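Hydrogenase/urease maturation factor HypB (Helicobacter pylori, PDB 4LPS) hydrolyses GTP slowly, an activity essential for nickel insertion into [NiFe] hydrogenase, and is also required for maturation of urease. Local coordinates at residues F173-M186 and L204-K216. Residues are numbered along the deposited sequence; the frame is centred on the assembly and turned at random.
Sequences FMCADAVIISKADM and LKPEAPIFLMSSK. With GDP (guanosine-5'-diphosphate), chain D.
D185 meets both S214 and the guanine of GDP. Its carboxylate reads the base with two nearly straight bonds, GDP N1 to OD1 and GDP N2 to OD2, both 2.7 Å. S214 OG donates to D185 OD1 (2.7 Å) from above the carboxylate plane and accepts from K216 N, closing an ST turn. K216 crosses the D185 side chain at about a right angle and forms a salt bridge with OD2 whose direct hydrogen bond is weak; a water accepts from NZ and donates to OD2. S215 N donates to GDP O6, and the extended K183 chain lies over one face of the guanine, its NZ donating to O4' of the ribose and to G56 O. S182-K183-A184-D185, at the end of strand 178-182, correspond to the NKxD guanine-recognition motif of P-loop GTPases, with serine in the asparagine position. That strand pairs in parallel with edge strand 210-212, the two ends of a beta-alpha-beta unit, through bonds such as F211 N to V179 O (2.8 Å); beyond it, A184 N donates to M213 O (2.9 Å). I180 CG2 lies 3.6 Å from M213 CB on the side covered by helix 218-234, and I181 CD1 3.8 Å from I210 CG2 on the other. At the far end K205 leaves anti to its N (chi1 -171°) and bends at chi2 and chi4, bringing NZ 2.9 Å from M174 O and A176 O, above both carbonyl planes.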
ATOM      1  N   PHE A 173       9.704   7.852   1.895  1.00 12.68           N
ATOM      2  CA  PHE A 173       9.091   8.587   0.795  1.00 15.54           C
ATOM      3  C   PHE A 173       9.884   8.480  -0.513  1.00 16.95           C
ATOM      4  O   PHE A 173       9.322   8.666  -1.592  1.00 16.49           O
ATOM      5  CB  PHE A 173       8.891  10.051   1.191  1.00 14.89           C
ATOM      6  CG  PHE A 173       7.758  10.259   2.156  1.00 12.79           C
ATOM      7  CD1 PHE A 173       6.451  10.338   1.696  1.00 12.41           C
ATOM      8  CD2 PHE A 173       7.989  10.344   3.523  1.00 12.63           C
ATOM      9  CE1 PHE A 173       5.396  10.521   2.577  1.00 11.98           C
ATOM     10  CE2 PHE A 173       6.940  10.525   4.409  1.00 12.23           C
ATOM     11  CZ  PHE A 173       5.643  10.613   3.938  1.00 11.73           C
ATOM     12  N   MET A 174      11.181   8.192  -0.421  1.00 16.84           N
ATOM     13  CA  MET A 174      11.988   7.956  -1.619  1.00 19.33           C
ATOM     14  C   MET A 174      11.703   6.598  -2.277  1.00 15.68           C
ATOM     15  O   MET A 174      12.088   6.375  -3.423  1.00 23.03           O
ATOM     16  CB  MET A 174      13.484   8.083  -1.304  1.00 20.88           C
ATOM     17  CG  MET A 174      13.995   9.522  -1.347  1.00 26.24           C
ATOM     18  SD  MET A 174      15.760   9.684  -0.999  1.00 59.46           S
ATOM     19  CE  MET A 174      15.841   9.140   0.705  1.00 54.24           C
ATOM     20  N   CYS A 175      11.045   5.686  -1.565  1.00 13.49           N
ATOM     21  CA  CYS A 175      10.706   4.401  -2.171  1.00 17.23           C
ATOM     22  C   CYS A 175       9.298   4.405  -2.765  1.00 15.70           C
ATOM     23  O   CYS A 175       8.864   3.417  -3.362  1.00 20.07           O
ATOM     24  CB  CYS A 175      10.842   3.268  -1.149  1.00 23.16           C
ATOM     25  SG  CYS A 175       9.432   3.005  -0.070  1.00 38.62           S
ATOM     26  N   ALA A 176       8.592   5.520  -2.604  1.00 12.78           N
ATOM     27  CA  ALA A 176       7.223   5.641  -3.096  1.00 13.94           C
ATOM     28  C   ALA A 176       7.167   5.825  -4.611  1.00 15.29           C
ATOM     29  O   ALA A 176       7.868   6.669  -5.173  1.00 14.16           O
ATOM     30  CB  ALA A 176       6.518   6.797  -2.407  1.00 15.68           C
ATOM     31  N   ASP A 177       6.322   5.032  -5.261  1.00 14.37           N
ATOM     32  CA  ASP A 177       5.958   5.261  -6.652  1.00 18.28           C
ATOM     33  C   ASP A 177       4.783   6.225  -6.712  1.00 21.35           C
ATOM     34  O   ASP A 177       4.439   6.742  -7.773  1.00 25.87           O
ATOM     35  CB  ASP A 177       5.608   3.945  -7.347  1.00 16.95           C
ATOM     36  CG  ASP A 177       6.745   2.954  -7.316  1.00 17.00           C
ATOM     37  OD1 ASP A 177       7.719   3.152  -8.071  1.00 17.44           O
ATOM     38  OD2 ASP A 177       6.674   1.985  -6.532  1.00 19.79           O
ATOM     39  N   ALA A 178       4.169   6.447  -5.555  1.00 17.93           N
ATOM     40  CA  ALA A 178       3.082   7.402  -5.412  1.00 18.70           C
ATOM     41  C   ALA A 178       2.893   7.738  -3.942  1.00 16.82           C
ATOM     42  O   ALA A 178       3.101   6.893  -3.070  1.00 16.47           O
ATOM     43  CB  ALA A 178       1.791   6.845  -6.004  1.00 16.94           C
ATOM     44  N   VAL A 179       2.498   8.974  -3.670  1.00 12.91           N
ATOM     45  CA  VAL A 179       2.206   9.389  -2.309  1.00 13.60           C
ATOM     46  C   VAL A 179       0.748   9.809  -2.225  1.00 13.20           C
ATOM     47  O   VAL A 179       0.250  10.550  -3.077  1.00 14.06           O
ATOM     48  CB  VAL A 179       3.120  10.551  -1.844  1.00 15.22           C
ATOM     49  CG1 VAL A 179       2.791  10.957  -0.411  1.00 12.29           C
ATOM     50  CG2 VAL A 179       4.578  10.155  -1.949  1.00 17.46           C
ATOM     51  N   ILE A 180       0.058   9.317  -1.204  1.00 13.48           N
ATOM     52  CA  ILE A 180      -1.316   9.719  -0.953  1.00 11.75           C
ATOM     53  C   ILE A 180      -1.398  10.592   0.291  1.00 12.00           C
ATOM     54  O   ILE A 180      -1.031  10.157   1.382  1.00 10.93           O
ATOM     55  CB  ILE A 180      -2.235   8.495  -0.772  1.00 12.24           C
ATOM     56  CG1 ILE A 180      -2.266   7.655  -2.052  1.00 11.62           C
ATOM     57  CG2 ILE A 180      -3.639   8.926  -0.372  1.00 11.35           C
ATOM     58  CD1 ILE A 180      -2.911   6.302  -1.865  1.00 11.36           C
ATOM     59  N   ILE A 181      -1.877  11.823   0.129  1.00 15.26           N
ATOM     60  CA  ILE A 181      -2.217  12.648   1.281  1.00 14.91           C
ATOM     61  C   ILE A 181      -3.621  12.263   1.723  1.00 14.11           C
ATOM     62  O   ILE A 181      -4.610  12.676   1.116  1.00 12.46           O
ATOM     63  CB  ILE A 181      -2.148  14.157   0.967  1.00 13.52           C
ATOM     64  CG1 ILE A 181      -0.742  14.547   0.500  1.00 12.96           C
ATOM     65  CG2 ILE A 181      -2.537  14.977   2.193  1.00 12.43           C
ATOM     66  CD1 ILE A 181      -0.601  16.012   0.106  1.00 13.86           C
ATOM     67  N   SER A 182      -3.703  11.461   2.778  1.00 13.33           N
ATOM     68  CA  SER A 182      -4.979  10.888   3.185  1.00 14.16           C
ATOM     69  C   SER A 182      -5.660  11.764   4.227  1.00 11.15           C
ATOM     70  O   SER A 182      -5.031  12.658   4.799  1.00 10.95           O
ATOM     71  CB  SER A 182      -4.788   9.464   3.715  1.00 11.64           C
ATOM     72  OG  SER A 182      -3.865   9.418   4.783  1.00 13.23           O
ATOM     73  N   LYS A 183      -6.949  11.507   4.450  1.00 11.02           N
ATOM     74  CA  LYS A 183      -7.788  12.335   5.318  1.00 11.22           C
ATOM     75  C   LYS A 183      -7.728  13.801   4.885  1.00 13.51           C
ATOM     76  O   LYS A 183      -7.608  14.708   5.711  1.00 11.78           O
ATOM     77  CB  LYS A 183      -7.372  12.177   6.785  1.00 11.28           C
ATOM     78  CG  LYS A 183      -7.145  10.721   7.195  1.00 12.56           C
ATOM     79  CD  LYS A 183      -6.917  10.567   8.695  1.00 12.65           C
ATOM     80  CE  LYS A 183      -6.625   9.114   9.051  1.00 12.07           C
ATOM     81  NZ  LYS A 183      -6.475   8.896  10.523  1.00  9.91           N
ATOM     82  N   ALA A 184      -7.825  14.018   3.576  1.00 12.15           N
ATOM     83  CA  ALA A 184      -7.715  15.354   3.001  1.00 16.93           C
ATOM     84  C   ALA A 184      -8.859  16.278   3.429  1.00 15.99           C
ATOM     85  O   ALA A 184      -8.759  17.499   3.301  1.00 12.95           O
ATOM     86  CB  ALA A 184      -7.655  15.260   1.484  1.00 12.65           C
ATOM     87  N   ASP A 185      -9.940  15.690   3.935  1.00 14.33           N
ATOM     88  CA  ASP A 185     -11.040  16.461   4.510  1.00 16.72           C
ATOM     89  C   ASP A 185     -10.610  17.279   5.731  1.00 16.48           C
ATOM     90  O   ASP A 185     -11.312  18.205   6.141  1.00 15.66           O
ATOM     91  CB  ASP A 185     -12.195  15.530   4.887  1.00 16.18           C
ATOM     92  CG  ASP A 185     -11.749  14.377   5.765  1.00 16.42           C
ATOM     93  OD1 ASP A 185     -10.987  13.514   5.278  1.00 16.02           O
ATOM     94  OD2 ASP A 185     -12.166  14.326   6.943  1.00 14.46           O
ATOM     95  N   MET A 186      -9.462  16.926   6.310  1.00 12.90           N
ATOM     96  CA  MET A 186      -8.992  17.536   7.555  1.00 12.54           C
ATOM     97  C   MET A 186      -7.979  18.670   7.360  1.00 13.53           C
ATOM     98  O   MET A 186      -7.428  19.182   8.337  1.00 14.86           O
ATOM     99  CB  MET A 186      -8.379  16.457   8.454  1.00 17.76           C
ATOM    100  CG  MET A 186      -9.375  15.421   8.964  1.00 20.70           C
ATOM    101  SD  MET A 186     -10.369  16.050  10.328  1.00 27.47           S
ATOM    102  CE  MET A 186     -11.877  15.103  10.128  1.00 32.65           C
ATOM    103  N   LEU A 204      12.877  15.205  -3.001  1.00 23.35           N
ATOM    104  CA  LEU A 204      13.185  13.797  -2.772  1.00 24.96           C
ATOM    105  C   LEU A 204      12.974  12.945  -4.016  1.00 24.68           C
ATOM    106  O   LEU A 204      13.877  12.228  -4.448  1.00 26.93           O
ATOM    107  CB  LEU A 204      12.327  13.247  -1.630  1.00 24.74           C
ATOM    108  CG  LEU A 204      13.000  13.012  -0.278  1.00 26.98           C
ATOM    109  CD1 LEU A 204      13.826  14.218   0.123  1.00 26.08           C
ATOM    110  CD2 LEU A 204      11.955  12.700   0.782  1.00 25.10           C
ATOM    111  N   LYS A 205      11.777  13.032  -4.587  1.00 24.66           N
ATOM    112  CA  LYS A 205      11.377  12.141  -5.670  1.00 23.95           C
ATOM    113  C   LYS A 205      10.309  12.817  -6.526  1.00 26.26           C
ATOM    114  O   LYS A 205       9.119  12.527  -6.390  1.00 26.05           O
ATOM    115  CB  LYS A 205      10.865  10.816  -5.100  1.00 22.41           C
ATOM    116  CG  LYS A 205      10.609   9.728  -6.133  1.00 23.28           C
ATOM    117  CD  LYS A 205      11.093   8.382  -5.611  1.00 23.14           C
ATOM    118  CE  LYS A 205      10.845   7.257  -6.606  1.00 20.50           C
ATOM    119  NZ  LYS A 205      10.556   5.976  -5.897  1.00 23.98           N
ATOM    120  N   PRO A 206      10.739  13.741  -7.401  1.00 28.41           N
ATOM    121  CA  PRO A 206       9.832  14.577  -8.195  1.00 30.13           C
ATOM    122  C   PRO A 206       8.977  13.799  -9.193  1.00 28.85           C
ATOM    123  O   PRO A 206       7.944  14.321  -9.615  1.00 27.36           O
ATOM    124  CB  PRO A 206      10.791  15.526  -8.932  1.00 35.05           C
ATOM    125  CG  PRO A 206      12.093  14.800  -8.955  1.00 34.73           C
ATOM    126  CD  PRO A 206      12.146  14.102  -7.634  1.00 31.31           C
ATOM    127  N   GLU A 207       9.384  12.585  -9.558  1.00 30.37           N
ATOM    128  CA  GLU A 207       8.622  11.794 -10.523  1.00 31.69           C
ATOM    129  C   GLU A 207       7.383  11.155  -9.896  1.00 25.69           C
ATOM    130  O   GLU A 207       6.472  10.725 -10.604  1.00 24.58           O
ATOM    131  CB  GLU A 207       9.499  10.705 -11.153  1.00 36.72           C
ATOM    132  CG  GLU A 207       9.947   9.609 -10.192  1.00 39.13           C
ATOM    133  CD  GLU A 207      11.341   9.838  -9.641  1.00 44.73           C
ATOM    134  OE1 GLU A 207      11.647  10.985  -9.252  1.00 41.50           O
ATOM    135  OE2 GLU A 207      12.130   8.869  -9.595  1.00 49.01           O
ATOM    136  N   ALA A 208       7.356  11.085  -8.570  1.00 24.10           N
ATOM    137  CA  ALA A 208       6.254  10.429  -7.871  1.00 20.20           C
ATOM    138  C   ALA A 208       5.030  11.337  -7.802  1.00 21.55           C
ATOM    139  O   ALA A 208       5.119  12.474  -7.331  1.00 20.69           O
ATOM    140  CB  ALA A 208       6.683  10.016  -6.473  1.00 18.38           C
ATOM    141  N   PRO A 209       3.877  10.836  -8.269  1.00 18.56           N
ATOM    142  CA  PRO A 209       2.623  11.593  -8.211  1.00 20.46           C
ATOM    143  C   PRO A 209       2.085  11.697  -6.787  1.00 23.87           C
ATOM    144  O   PRO A 209       2.354  10.821  -5.966  1.00 16.40           O
ATOM    145  CB  PRO A 209       1.682  10.775  -9.099  1.00 18.47           C
ATOM    146  CG  PRO A 209       2.211   9.380  -9.012  1.00 17.58           C
ATOM    147  CD  PRO A 209       3.705   9.538  -8.946  1.00 18.10           C
ATOM    148  N   ILE A 210       1.355  12.769  -6.497  1.00 17.91           N
ATOM    149  CA  ILE A 210       0.760  12.960  -5.180  1.00 17.03           C
ATOM    150  C   ILE A 210      -0.760  13.033  -5.299  1.00 17.05           C
ATOM    151  O   ILE A 210      -1.292  13.748  -6.151  1.00 18.14           O
ATOM    152  CB  ILE A 210       1.294  14.241  -4.491  1.00 20.10           C
ATOM    153  CG1 ILE A 210       2.827  14.234  -4.472  1.00 23.10           C
ATOM    154  CG2 ILE A 210       0.754  14.358  -3.077  1.00 18.74           C
ATOM    155  CD1 ILE A 210       3.448  15.477  -3.848  1.00 23.81           C
ATOM    156  N   PHE A 211      -1.456  12.290  -4.444  1.00 15.85           N
ATOM    157  CA  PHE A 211      -2.913  12.252  -4.476  1.00 16.97           C
ATOM    158  C   PHE A 211      -3.525  12.786  -3.188  1.00 15.60           C
ATOM    159  O   PHE A 211      -3.127  12.388  -2.095  1.00 14.65           O
ATOM    160  CB  PHE A 211      -3.404  10.820  -4.711  1.00 18.55           C
ATOM    161  CG  PHE A 211      -3.051  10.267  -6.060  1.00 23.41           C
ATOM    162  CD1 PHE A 211      -1.871   9.560  -6.248  1.00 22.02           C
ATOM    163  CD2 PHE A 211      -3.897  10.453  -7.143  1.00 25.27           C
ATOM    164  CE1 PHE A 211      -1.542   9.050  -7.487  1.00 21.75           C
ATOM    165  CE2 PHE A 211      -3.574   9.942  -8.388  1.00 27.47           C
ATOM    166  CZ  PHE A 211      -2.394   9.240  -8.559  1.00 24.67           C
ATOM    167  N   LEU A 212      -4.495  13.683  -3.328  1.00 16.54           N
ATOM    168  CA  LEU A 212      -5.335  14.082  -2.208  1.00 16.38           C
ATOM    169  C   LEU A 212      -6.493  13.103  -2.104  1.00 16.58           C
ATOM    170  O   LEU A 212      -7.240  12.913  -3.063  1.00 20.90           O
ATOM    171  CB  LEU A 212      -5.851  15.511  -2.387  1.00 17.78           C
ATOM    172  CG  LEU A 212      -4.894  16.651  -2.038  1.00 18.23           C
ATOM    173  CD1 LEU A 212      -5.395  17.964  -2.621  1.00 23.72           C
ATOM    174  CD2 LEU A 212      -4.729  16.764  -0.529  1.00 17.40           C
ATOM    175  N   MET A 213      -6.635  12.470  -0.947  1.00 15.07           N
ATOM    176  CA  MET A 213      -7.656  11.448  -0.776  1.00 14.91           C
ATOM    177  C   MET A 213      -8.424  11.641   0.519  1.00 14.79           C
ATOM    178  O   MET A 213      -7.844  11.949   1.558  1.00 15.47           O
ATOM    179  CB  MET A 213      -7.027  10.052  -0.808  1.00 16.16           C
ATOM    180  CG  MET A 213      -7.948   8.947  -0.302  1.00 22.38           C
ATOM    181  SD  MET A 213      -7.316   7.280  -0.557  1.00 38.16           S
ATOM    182  CE  MET A 213      -6.852   7.364  -2.285  1.00 17.33           C
ATOM    183  N   SER A 214      -9.736  11.458   0.443  1.00 17.72           N
ATOM    184  CA  SER A 214     -10.577  11.431   1.630  1.00 17.21           C
ATOM    185  C   SER A 214     -11.610  10.320   1.503  1.00 19.12           C
ATOM    186  O   SER A 214     -12.144  10.080   0.419  1.00 18.72           O
ATOM    187  CB  SER A 214     -11.258  12.786   1.839  1.00 19.26           C
ATOM    188  OG  SER A 214     -12.161  12.742   2.927  1.00 19.66           O
ATOM    189  N   SER A 215     -11.873   9.632   2.609  1.00 19.11           N
ATOM    190  CA  SER A 215     -12.926   8.626   2.651  1.00 23.44           C
ATOM    191  C   SER A 215     -14.297   9.252   2.406  1.00 23.56           C
ATOM    192  O   SER A 215     -15.260   8.557   2.081  1.00 23.57           O
ATOM    193  CB  SER A 215     -12.909   7.895   3.993  1.00 25.05           C
ATOM    194  OG  SER A 215     -13.109   8.801   5.063  1.00 26.67           O
ATOM    195  N   LYS A 216     -14.372  10.569   2.567  1.00 21.87           N
ATOM    196  CA  LYS A 216     -15.609  11.312   2.365  1.00 25.45           C
ATOM    197  C   LYS A 216     -15.718  11.815   0.931  1.00 28.50           C
ATOM    198  O   LYS A 216     -16.689  12.482   0.571  1.00 30.08           O
ATOM    199  CB  LYS A 216     -15.684  12.481   3.345  1.00 29.28           C
ATOM    200  CG  LYS A 216     -15.639  12.058   4.806  1.00 29.82           C
ATOM    201  CD  LYS A 216     -15.636  13.260   5.738  1.00 32.95           C
ATOM    202  CE  LYS A 216     -15.834  12.833   7.186  0.71 35.73           C
ATOM    203  NZ  LYS A 216     -15.246  13.816   8.143  1.00 38.22           N
TER
HETATM  204  PB  GDP D 302      -4.942   2.311   9.185  1.00 14.28           P
HETATM  205  O1B GDP D 302      -4.610   1.971  10.616  1.00 14.98           O
HETATM  206  O2B GDP D 302      -5.392   1.081   8.439  1.00  8.10           O
HETATM  207  O3B GDP D 302      -3.727   2.864   8.481  1.00 15.20           O
HETATM  208  O3A GDP D 302      -6.090   3.433   9.156  1.00 18.89           O
HETATM  209  PA  GDP D 302      -7.626   3.137   9.544  1.00 17.29           P
HETATM  210  O1A GDP D 302      -8.390   2.691   8.324  1.00 13.76           O
HETATM  211  O2A GDP D 302      -7.747   2.135  10.662  1.00 17.91           O
HETATM  212  O5' GDP D 302      -8.140   4.588   9.979  1.00 13.35           O
HETATM  213  C5' GDP D 302      -7.867   5.095  11.283  1.00 13.08           C
HETATM  214  C4' GDP D 302      -8.898   6.164  11.612  1.00 13.40           C
HETATM  215  O4' GDP D 302      -8.884   7.172  10.600  1.00 17.36           O
HETATM  216  C3' GDP D 302     -10.298   5.579  11.619  1.00 15.26           C
HETATM  217  O3' GDP D 302     -11.015   6.172  12.706  1.00 13.26           O
HETATM  218  C2' GDP D 302     -10.925   6.033  10.322  1.00 14.01           C
HETATM  219  O2' GDP D 302     -12.326   6.245  10.486  1.00 12.65           O
HETATM  220  C1' GDP D 302     -10.204   7.344  10.073  1.00 16.50           C
HETATM  221  N9  GDP D 302     -10.109   7.692   8.638  1.00 14.86           N
HETATM  222  C8  GDP D 302      -9.688   6.919   7.619  1.00 10.86           C
HETATM  223  N7  GDP D 302      -9.722   7.611   6.452  1.00 13.36           N
HETATM  224  C5  GDP D 302     -10.158   8.857   6.725  1.00 13.38           C
HETATM  225  C6  GDP D 302     -10.426  10.102   5.967  1.00 13.35           C
HETATM  226  O6  GDP D 302     -10.245  10.154   4.733  1.00 15.97           O
HETATM  227  N1  GDP D 302     -10.868  11.172   6.640  1.00 14.40           N
HETATM  228  C2  GDP D 302     -11.073  11.144   7.970  1.00 14.35           C
HETATM  229  N2  GDP D 302     -11.522  12.259   8.594  1.00 10.72           N
HETATM  230  N3  GDP D 302     -10.848  10.043   8.727  1.00 14.74           N
HETATM  231  C4  GDP D 302     -10.401   8.900   8.168  1.00 16.11           C
HETATM  232  O   HOH W   1      10.194   4.123  -7.381  1.00 26.78           O
HETATM  233  O   HOH W   2     -14.056  16.332   7.714  1.00 27.76           O